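Long-range contacts in holo-[acyl-carrier-protein] synthase (Helicobacter pylori, PDB 5XUK), which belongs to the 4'-phosphopantetheinyl transferase superfamily, is a small alpha/beta protein of the AcpS kind, and binds coenzyme A: residues Ala48-Cys53 and Leu65-Ile70; Asp69-Lys74 and Leu81-Lys86. All blocks are in the same frame, centred on the assembly; numbering follows the deposited sequence.

Contact 1: residues Ala48-Cys53 and Leu65-Ile70; sequences ALKEAC and LSFLDI. With COA (coenzyme A), chain B.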
loop_
_atom_site.group_PDB
_atom_site.type_symbol
_atom_site.label_atom_id
_atom_site.label_comp_id
_atom_site.label_asym_id
_atom_site.label_seq_id
_atom_site.Cartn_x
_atom_site.Cartn_y
_atom_site.Cartn_z
ATOM N N ALA A 48 9.029 7.984 -3.634
ATOM C CA ALA A 48 7.781 7.236 -3.684
ATOM C C ALA A 48 6.743 7.950 -2.824
ATOM O O ALA A 48 5.568 8.074 -3.203
ATOM C CB ALA A 48 8.007 5.796 -3.226
ATOM N N LEU A 49 7.189 8.482 -1.695
ATOM C CA LEU A 49 6.281 9.178 -0.784
ATOM C C LEU A 49 5.754 10.478 -1.365
ATOM O O LEU A 49 4.639 10.886 -1.056
ATOM C CB LEU A 49 6.993 9.453 0.548
ATOM C CG LEU A 49 6.243 10.241 1.614
ATOM C CD1 LEU A 49 4.968 9.511 1.946
ATOM C CD2 LEU A 49 7.105 10.409 2.859
ATOM N N LYS A 50 6.569 11.159 -2.168
ATOM C CA LYS A 50 6.136 12.417 -2.759
ATOM C C LYS A 50 5.161 12.131 -3.900
ATOM O O LYS A 50 4.125 12.761 -4.025
ATOM C CB LYS A 50 7.344 13.217 -3.242
ATOM C CG LYS A 50 8.191 13.759 -2.096
ATOM C CD LYS A 50 8.961 15.022 -2.490
ATOM C CE LYS A 50 9.838 15.530 -1.338
ATOM N NZ LYS A 50 10.236 16.969 -1.467
ATOM N N GLU A 51 5.493 11.173 -4.738
ATOM C CA GLU A 51 4.530 10.695 -5.722
ATOM C C GLU A 51 3.202 10.299 -5.072
ATOM O O GLU A 51 2.151 10.736 -5.516
ATOM C CB GLU A 51 5.106 9.528 -6.491
ATOM C CG GLU A 51 6.283 9.885 -7.380
ATOM C CD GLU A 51 5.898 10.760 -8.567
ATOM O OE1 GLU A 51 6.675 10.793 -9.547
ATOM O OE2 GLU A 51 4.826 11.401 -8.528
ATOM N N ALA A 52 3.262 9.536 -3.976
ATOM C CA ALA A 52 2.063 9.008 -3.320
ATOM C C ALA A 52 1.206 10.127 -2.767
ATOM O O ALA A 52 -0.030 10.029 -2.731
ATOM C CB ALA A 52 2.455 8.047 -2.203
ATOM N N CYS A 53 1.877 11.170 -2.280
ATOM C CA CYS A 53 1.212 12.373 -1.784
ATOM C C CYS A 53 0.475 13.124 -2.895
ATOM O O CYS A 53 -0.601 13.690 -2.657
ATOM C CB CYS A 53 2.232 13.337 -1.177
ATOM S SG CYS A 53 1.439 14.676 -0.263
ATOM N N LEU A 65 1.284 21.162 -7.891
ATOM C CA LEU A 65 2.050 20.602 -6.790
ATOM C C LEU A 65 3.408 20.161 -7.303
ATOM O O LEU A 65 3.518 19.273 -8.153
ATOM C CB LEU A 65 1.312 19.431 -6.148
ATOM C CG LEU A 65 1.885 18.925 -4.819
ATOM C CD1 LEU A 65 1.683 19.937 -3.701
ATOM C CD2 LEU A 65 1.247 17.593 -4.459
ATOM N N SER A 66 4.438 20.834 -6.802
ATOM C CA SER A 66 5.809 20.479 -7.090
ATOM C C SER A 66 6.286 19.465 -6.059
ATOM O O SER A 66 5.761 19.398 -4.962
ATOM C CB SER A 66 6.706 21.722 -7.001
ATOM O OG SER A 66 8.041 21.386 -7.351
ATOM N N PHE A 67 7.290 18.693 -6.436
ATOM C CA PHE A 67 8.058 17.908 -5.501
ATOM C C PHE A 67 8.485 18.750 -4.301
ATOM O O PHE A 67 8.341 18.319 -3.164
ATOM C CB PHE A 67 9.311 17.362 -6.191
ATOM C CG PHE A 67 9.074 16.157 -7.061
ATOM C CD1 PHE A 67 8.450 15.010 -6.546
ATOM C CD2 PHE A 67 9.531 16.128 -8.371
ATOM C CE1 PHE A 67 8.265 13.891 -7.332
ATOM C CE2 PHE A 67 9.340 15.004 -9.165
ATOM C CZ PHE A 67 8.708 13.888 -8.642
ATOM N N LEU A 68 8.974 19.966 -4.539
ATOM C CA LEU A 68 9.489 20.792 -3.433
ATOM C C LEU A 68 8.392 21.455 -2.608
ATOM O O LEU A 68 8.671 22.018 -1.545
ATOM C CB LEU A 68 10.480 21.829 -3.933
ATOM C CG LEU A 68 11.773 21.228 -4.496
ATOM C CD1 LEU A 68 12.606 22.323 -5.158
ATOM C CD2 LEU A 68 12.569 20.523 -3.404
ATOM N N ASP A 69 7.140 21.364 -3.052
ATOM C CA ASP A 69 6.021 21.787 -2.193
ATOM C C ASP A 69 5.748 20.774 -1.070
ATOM O O ASP A 69 5.005 21.078 -0.124
ATOM C CB ASP A 69 4.747 21.989 -3.005
ATOM C CG ASP A 69 4.866 23.122 -4.014
ATOM O OD1 ASP A 69 5.322 24.213 -3.615
ATOM O OD2 ASP A 69 4.494 22.915 -5.197
ATOM N N ILE A 70 6.323 19.571 -1.184
ATOM C CA ILE A 70 6.066 18.518 -0.212
ATOM C C ILE A 70 7.308 18.377 0.655
ATOM O O ILE A 70 8.394 18.016 0.151
ATOM C CB ILE A 70 5.756 17.172 -0.892
ATOM C CG1 ILE A 70 4.588 17.305 -1.882
ATOM C CG2 ILE A 70 5.416 16.122 0.147
ATOM C CD1 ILE A 70 4.708 16.353 -3.053
HETATM N N1A COA B . -4.173 11.520 -9.191
HETATM C C2A COA B . -4.160 10.266 -8.693
HETATM N N3A COA B . -3.640 9.222 -9.364
HETATM C C4A COA B . -3.119 9.391 -10.590
HETATM C C5A COA B . -3.103 10.731 -11.193
HETATM C C6A COA B . -3.675 11.833 -10.400
HETATM N N6A COA B . -3.700 13.107 -10.871
HETATM N N7A COA B . -2.533 10.600 -12.402
HETATM C C8A COA B . -2.189 9.295 -12.576
HETATM N N9A COA B . -2.560 8.579 -11.481
HETATM C C1B COA B . -2.395 7.132 -11.300
HETATM C C2B COA B . -3.043 6.393 -12.477
HETATM O O2B COA B . -3.955 5.383 -12.045
HETATM C C3B COA B . -1.898 5.741 -13.215
HETATM O O3B COA B . -2.176 4.422 -13.675
HETATM P P3B COA B . -3.052 4.128 -15.012
HETATM O O7A COA B . -2.735 5.285 -15.938
HETATM O O8A COA B . -2.494 2.834 -15.545
HETATM O O9A COA B . -4.464 4.078 -14.455
HETATM C C4B COA B . -0.829 5.695 -12.153
HETATM O O4B COA B . -1.009 6.829 -11.308
HETATM C C5B COA B . 0.561 5.672 -12.742
HETATM O O5B COA B . 1.238 4.757 -11.910
HETATM P P1A COA B . 2.757 4.933 -11.522
HETATM O O1A COA B . 3.465 4.329 -12.717
HETATM O O2A COA B . 3.042 4.444 -10.122
HETATM O O3A COA B . 2.844 6.514 -11.421
HETATM P P2A COA B . 4.255 7.255 -11.574
HETATM O O4A COA B . 5.029 7.146 -10.267
HETATM O O5A COA B . 4.889 6.762 -12.862
HETATM O O6A COA B . 3.715 8.767 -11.796
HETATM C CBP COA B . 2.325 10.763 -11.468
HETATM C CCP COA B . 2.408 9.235 -11.411
HETATM C CDP COA B . 1.064 11.197 -12.201
HETATM C CEP COA B . 2.267 11.316 -10.050
HETATM C CAP COA B . 3.553 11.286 -12.237
HETATM O OAP COA B . 3.311 11.188 -13.644
HETATM C C9P COA B . 3.926 12.704 -11.928
HETATM O O9P COA B . 3.075 13.577 -11.852
HETATM N N8P COA B . 5.234 12.922 -11.772
#
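Two hydrogen bonds from one ammonium group carry the polar part of this contact. Lys50 leaves the helix with CG beside its own backbone N (chi1 -70°), and its chain is extended beyond CG. The chain runs over to the 65-70 loop and ends between two carbonyls. Lys50 NZ lies 2.7 Å from Ile70 O, nearly along the C=O axis. Lys50 NZ lies 2.9 Å from Phe67 O, above the plane of that carbonyl. Phe67 O also accepts from Ile70 N, so two donors grip it. Outside the two segments NZ bonds Phe27 O and forms a salt bridge with Glu32 OE1, which probably offsets the buried charge.

The loop has its own polar frame. Ser66 OG accepts from Leu68 N, an ST turn. Asp69 OD2 accepts a hydrogen bond from Ser66 N at 2.6 Å through its anti lone pair. The segment joins helix 40-56, after an intervening loop, to strand 70-74, and folds back against that same helix.

Packing contacts flank the lysine. Lys50 CB meets the Phe67 ring at its edge, in plane, 3.9 Å from Phe67 CD1. Ile70 CD1 is in van der Waals contact with the helix backbone at Lys50 O, 3.8 Å away. Cys53 SG approaches Ile70 CG2 more loosely, at 4.3 Å.

Glu51 bends at chi2 (-69°) and brings its carboxylate to the same ring. Glu51 OE1 is 3.8 Å from Phe67 CZ, with the two planes 74° apart. The carboxylate also borders coenzyme A: N8P gives OE1 a weak hydrogen bond, and Glu51 OE2 lies 3.0 Å from CEP of coenzyme A.

Contact 2: residues Asp69-Lys74 and Leu81-Lys86; sequences DIKISK and LITLSK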
loop_
_atom_site.group_PDB
_atom_site.type_symbol
_atom_site.label_atom_id
_atom_site.label_comp_id
_atom_site.label_asym_id
_atom_site.label_seq_id
_atom_site.Cartn_x
_atom_site.Cartn_y
_atom_site.Cartn_z
ATOM N N ASP A 69 7.140 21.364 -3.052
ATOM C CA ASP A 69 6.021 21.787 -2.193
ATOM C C ASP A 69 5.748 20.774 -1.070
ATOM O O ASP A 69 5.005 21.078 -0.124
ATOM C CB ASP A 69 4.747 21.989 -3.005
ATOM C CG ASP A 69 4.866 23.122 -4.014
ATOM O OD1 ASP A 69 5.322 24.213 -3.615
ATOM O OD2 ASP A 69 4.494 22.915 -5.197
ATOM N N ILE A 70 6.323 19.571 -1.184
ATOM C CA ILE A 70 6.066 18.518 -0.212
ATOM C C ILE A 70 7.308 18.377 0.655
ATOM O O ILE A 70 8.394 18.016 0.151
ATOM C CB ILE A 70 5.756 17.172 -0.892
ATOM C CG1 ILE A 70 4.588 17.305 -1.882
ATOM C CG2 ILE A 70 5.416 16.122 0.147
ATOM C CD1 ILE A 70 4.708 16.353 -3.053
ATOM N N LYS A 71 7.157 18.681 1.940
ATOM C CA LYS A 71 8.268 18.555 2.882
ATOM C C LYS A 71 8.132 17.269 3.686
ATOM O O LYS A 71 7.151 17.102 4.398
ATOM C CB LYS A 71 8.314 19.749 3.833
ATOM C CG LYS A 71 9.403 19.658 4.908
ATOM C CD LYS A 71 9.384 20.884 5.825
ATOM C CE LYS A 71 9.555 20.542 7.304
ATOM N NZ LYS A 71 8.789 21.499 8.162
ATOM N N ILE A 72 9.113 16.373 3.565
ATOM C CA ILE A 72 9.212 15.195 4.426
ATOM C C ILE A 72 10.200 15.470 5.574
ATOM O O ILE A 72 11.282 15.998 5.341
ATOM C CB ILE A 72 9.734 13.955 3.664
ATOM C CG1 ILE A 72 8.879 13.652 2.422
ATOM C CG2 ILE A 72 9.761 12.738 4.597
ATOM C CD1 ILE A 72 9.645 12.869 1.375
ATOM N N SER A 73 9.817 15.102 6.796
ATOM C CA SER A 73 10.700 15.100 7.963
ATOM C C SER A 73 10.469 13.827 8.777
ATOM O O SER A 73 9.575 13.034 8.463
ATOM C CB SER A 73 10.447 16.328 8.840
ATOM O OG SER A 73 9.092 16.403 9.261
ATOM N N LYS A 74 11.278 13.643 9.820
ATOM C CA LYS A 74 11.243 12.440 10.644
ATOM C C LYS A 74 10.931 12.753 12.102
ATOM O O LYS A 74 11.416 13.739 12.650
ATOM C CB LYS A 74 12.590 11.725 10.597
ATOM C CG LYS A 74 12.987 11.122 9.258
ATOM C CD LYS A 74 11.919 10.196 8.673
ATOM C CE LYS A 74 12.520 9.008 7.940
ATOM N NZ LYS A 74 13.955 9.201 7.581
ATOM N N LEU A 81 7.124 11.992 8.435
ATOM C CA LEU A 81 6.105 13.031 8.600
ATOM C C LEU A 81 6.119 13.852 7.336
ATOM O O LEU A 81 7.163 14.014 6.701
ATOM C CB LEU A 81 6.393 13.932 9.801
ATOM C CG LEU A 81 6.486 13.264 11.179
ATOM C CD1 LEU A 81 6.931 14.289 12.220
ATOM C CD2 LEU A 81 5.173 12.607 11.588
ATOM N N ILE A 82 4.961 14.355 6.958
ATOM C CA ILE A 82 4.820 15.021 5.683
ATOM C C ILE A 82 4.000 16.276 5.912
ATOM O O ILE A 82 2.981 16.247 6.610
ATOM C CB ILE A 82 4.193 14.069 4.642
ATOM C CG1 ILE A 82 4.195 14.690 3.254
ATOM C CG2 ILE A 82 2.781 13.680 5.040
ATOM C CD1 ILE A 82 3.440 13.853 2.244
ATOM N N THR A 83 4.487 17.390 5.373
ATOM C CA THR A 83 3.767 18.656 5.430
ATOM C C THR A 83 3.847 19.347 4.074
ATOM O O THR A 83 4.824 19.194 3.337
ATOM C CB THR A 83 4.346 19.585 6.514
ATOM O OG1 THR A 83 5.759 19.716 6.326
ATOM C CG2 THR A 83 4.090 19.025 7.913
ATOM N N LEU A 84 2.800 20.094 3.743
ATOM C CA LEU A 84 2.792 20.932 2.559
ATOM C C LEU A 84 3.031 22.363 2.984
ATOM O O LEU A 84 2.924 22.681 4.169
ATOM C CB LEU A 84 1.445 20.842 1.856
ATOM C CG LEU A 84 1.102 19.493 1.235
ATOM C CD1 LEU A 84 -0.342 19.514 0.775
ATOM C CD2 LEU A 84 2.034 19.188 0.078
ATOM N N SER A 85 3.350 23.220 2.015
ATOM C CA SER A 85 3.334 24.672 2.220
ATOM C C SER A 85 2.030 25.095 2.897
ATOM O O SER A 85 0.955 24.615 2.537
ATOM C CB SER A 85 3.454 25.402 0.880
ATOM O OG SER A 85 4.511 24.867 0.103
ATOM N N LYS A 86 2.130 25.994 3.873
ATOM C CA LYS A 86 0.959 26.500 4.609
ATOM C C LYS A 86 -0.123 27.048 3.668
ATOM O O LYS A 86 -1.314 26.993 3.982
ATOM C CB LYS A 86 1.387 27.583 5.611
ATOM C CG LYS A 86 2.233 27.056 6.766
ATOM C CD LYS A 86 3.216 28.095 7.288
ATOM C CE LYS A 86 4.141 27.498 8.337
ATOM N NZ LYS A 86 5.175 28.464 8.806
#
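Four backbone hydrogen bonds join strand 70-74 to strand 81-84, in two reciprocal pairs. Lys71 N gives to Thr83 O at 2.8 Å, nearly along the C=O axis. Thr83 N returns a bond to Lys71 O, in the carbonyl plane. Ser73 and Leu81 repeat the pattern: Leu81 N reaches Ser73 O at 2.7 Å in the carbonyl plane, while Ser73 N sits above the plane of Leu81 O. Beyond the two segments, Lys74 NZ at the strand end forms a salt bridge with O9A of a bound coenzyme A, and Lys74 belongs to that ligand's pocket. At the other end the ladder loosens. Ser85 N makes only a weak bond to Asp69 O, at 3.5 Å.

The segments form a two-stranded antiparallel beta hairpin, with strand directions 152° apart. Lys71-Thr83 and Ser73-Leu81 are hydrogen-bonded pairs, and Ile72-Ile82 between them is a non-hydrogen-bonded pair. There CA-H...O contacts add to the ladder, one from Ile72 CA to Leu81 O at 3.3 Å and one from Ile82 CA to Lys71 O.

Side chains alternate between the two faces. Ile70, Ile72, Ile82 and Leu84 share the buried face, which packs on helix 40-56 and strand 97-104. Ile82 holds CG1 anti to its backbone N (chi1 -173°) and lies alongside Ile70, with Ile82 CG1 3.6 Å from Ile70 CG2. Leu84 CD2 comes 3.7 Å from Ile70 CG1 on the other branch. The face of Lys71, Ser73, Leu81 and Thr83 is less buried. Lys71 runs beside Thr83, and Thr83 OG1 lies 3.6 Å from Lys71 CB. Ser73 OG touches Leu81 CB, and Leu81 also packs on Gln58 of the third subunit.

In the fold
Contact 1 comes first along the chain and contact 2 follows directly, sharing Asp69 and Ile70. Their centres are 9 Å apart. Helix 40-56 supplies one side of contact 1, and the 65-70 loop then leads into the hairpin of contact 2. The two also touch: Cys53 SG packs 3.3 Å from Ile82 CD1, and Leu49 CD2 lies 3.7 Å from Ile72 CG1. The helix thus lies against the buried face of the hairpin. Each contact borders a different bound coenzyme A. Glu51 borders one, with a weak hydrogen bond, and Lys74 pairs with the other through a salt bridge, so this small unit takes part in two ligand sites of the three-chain assembly.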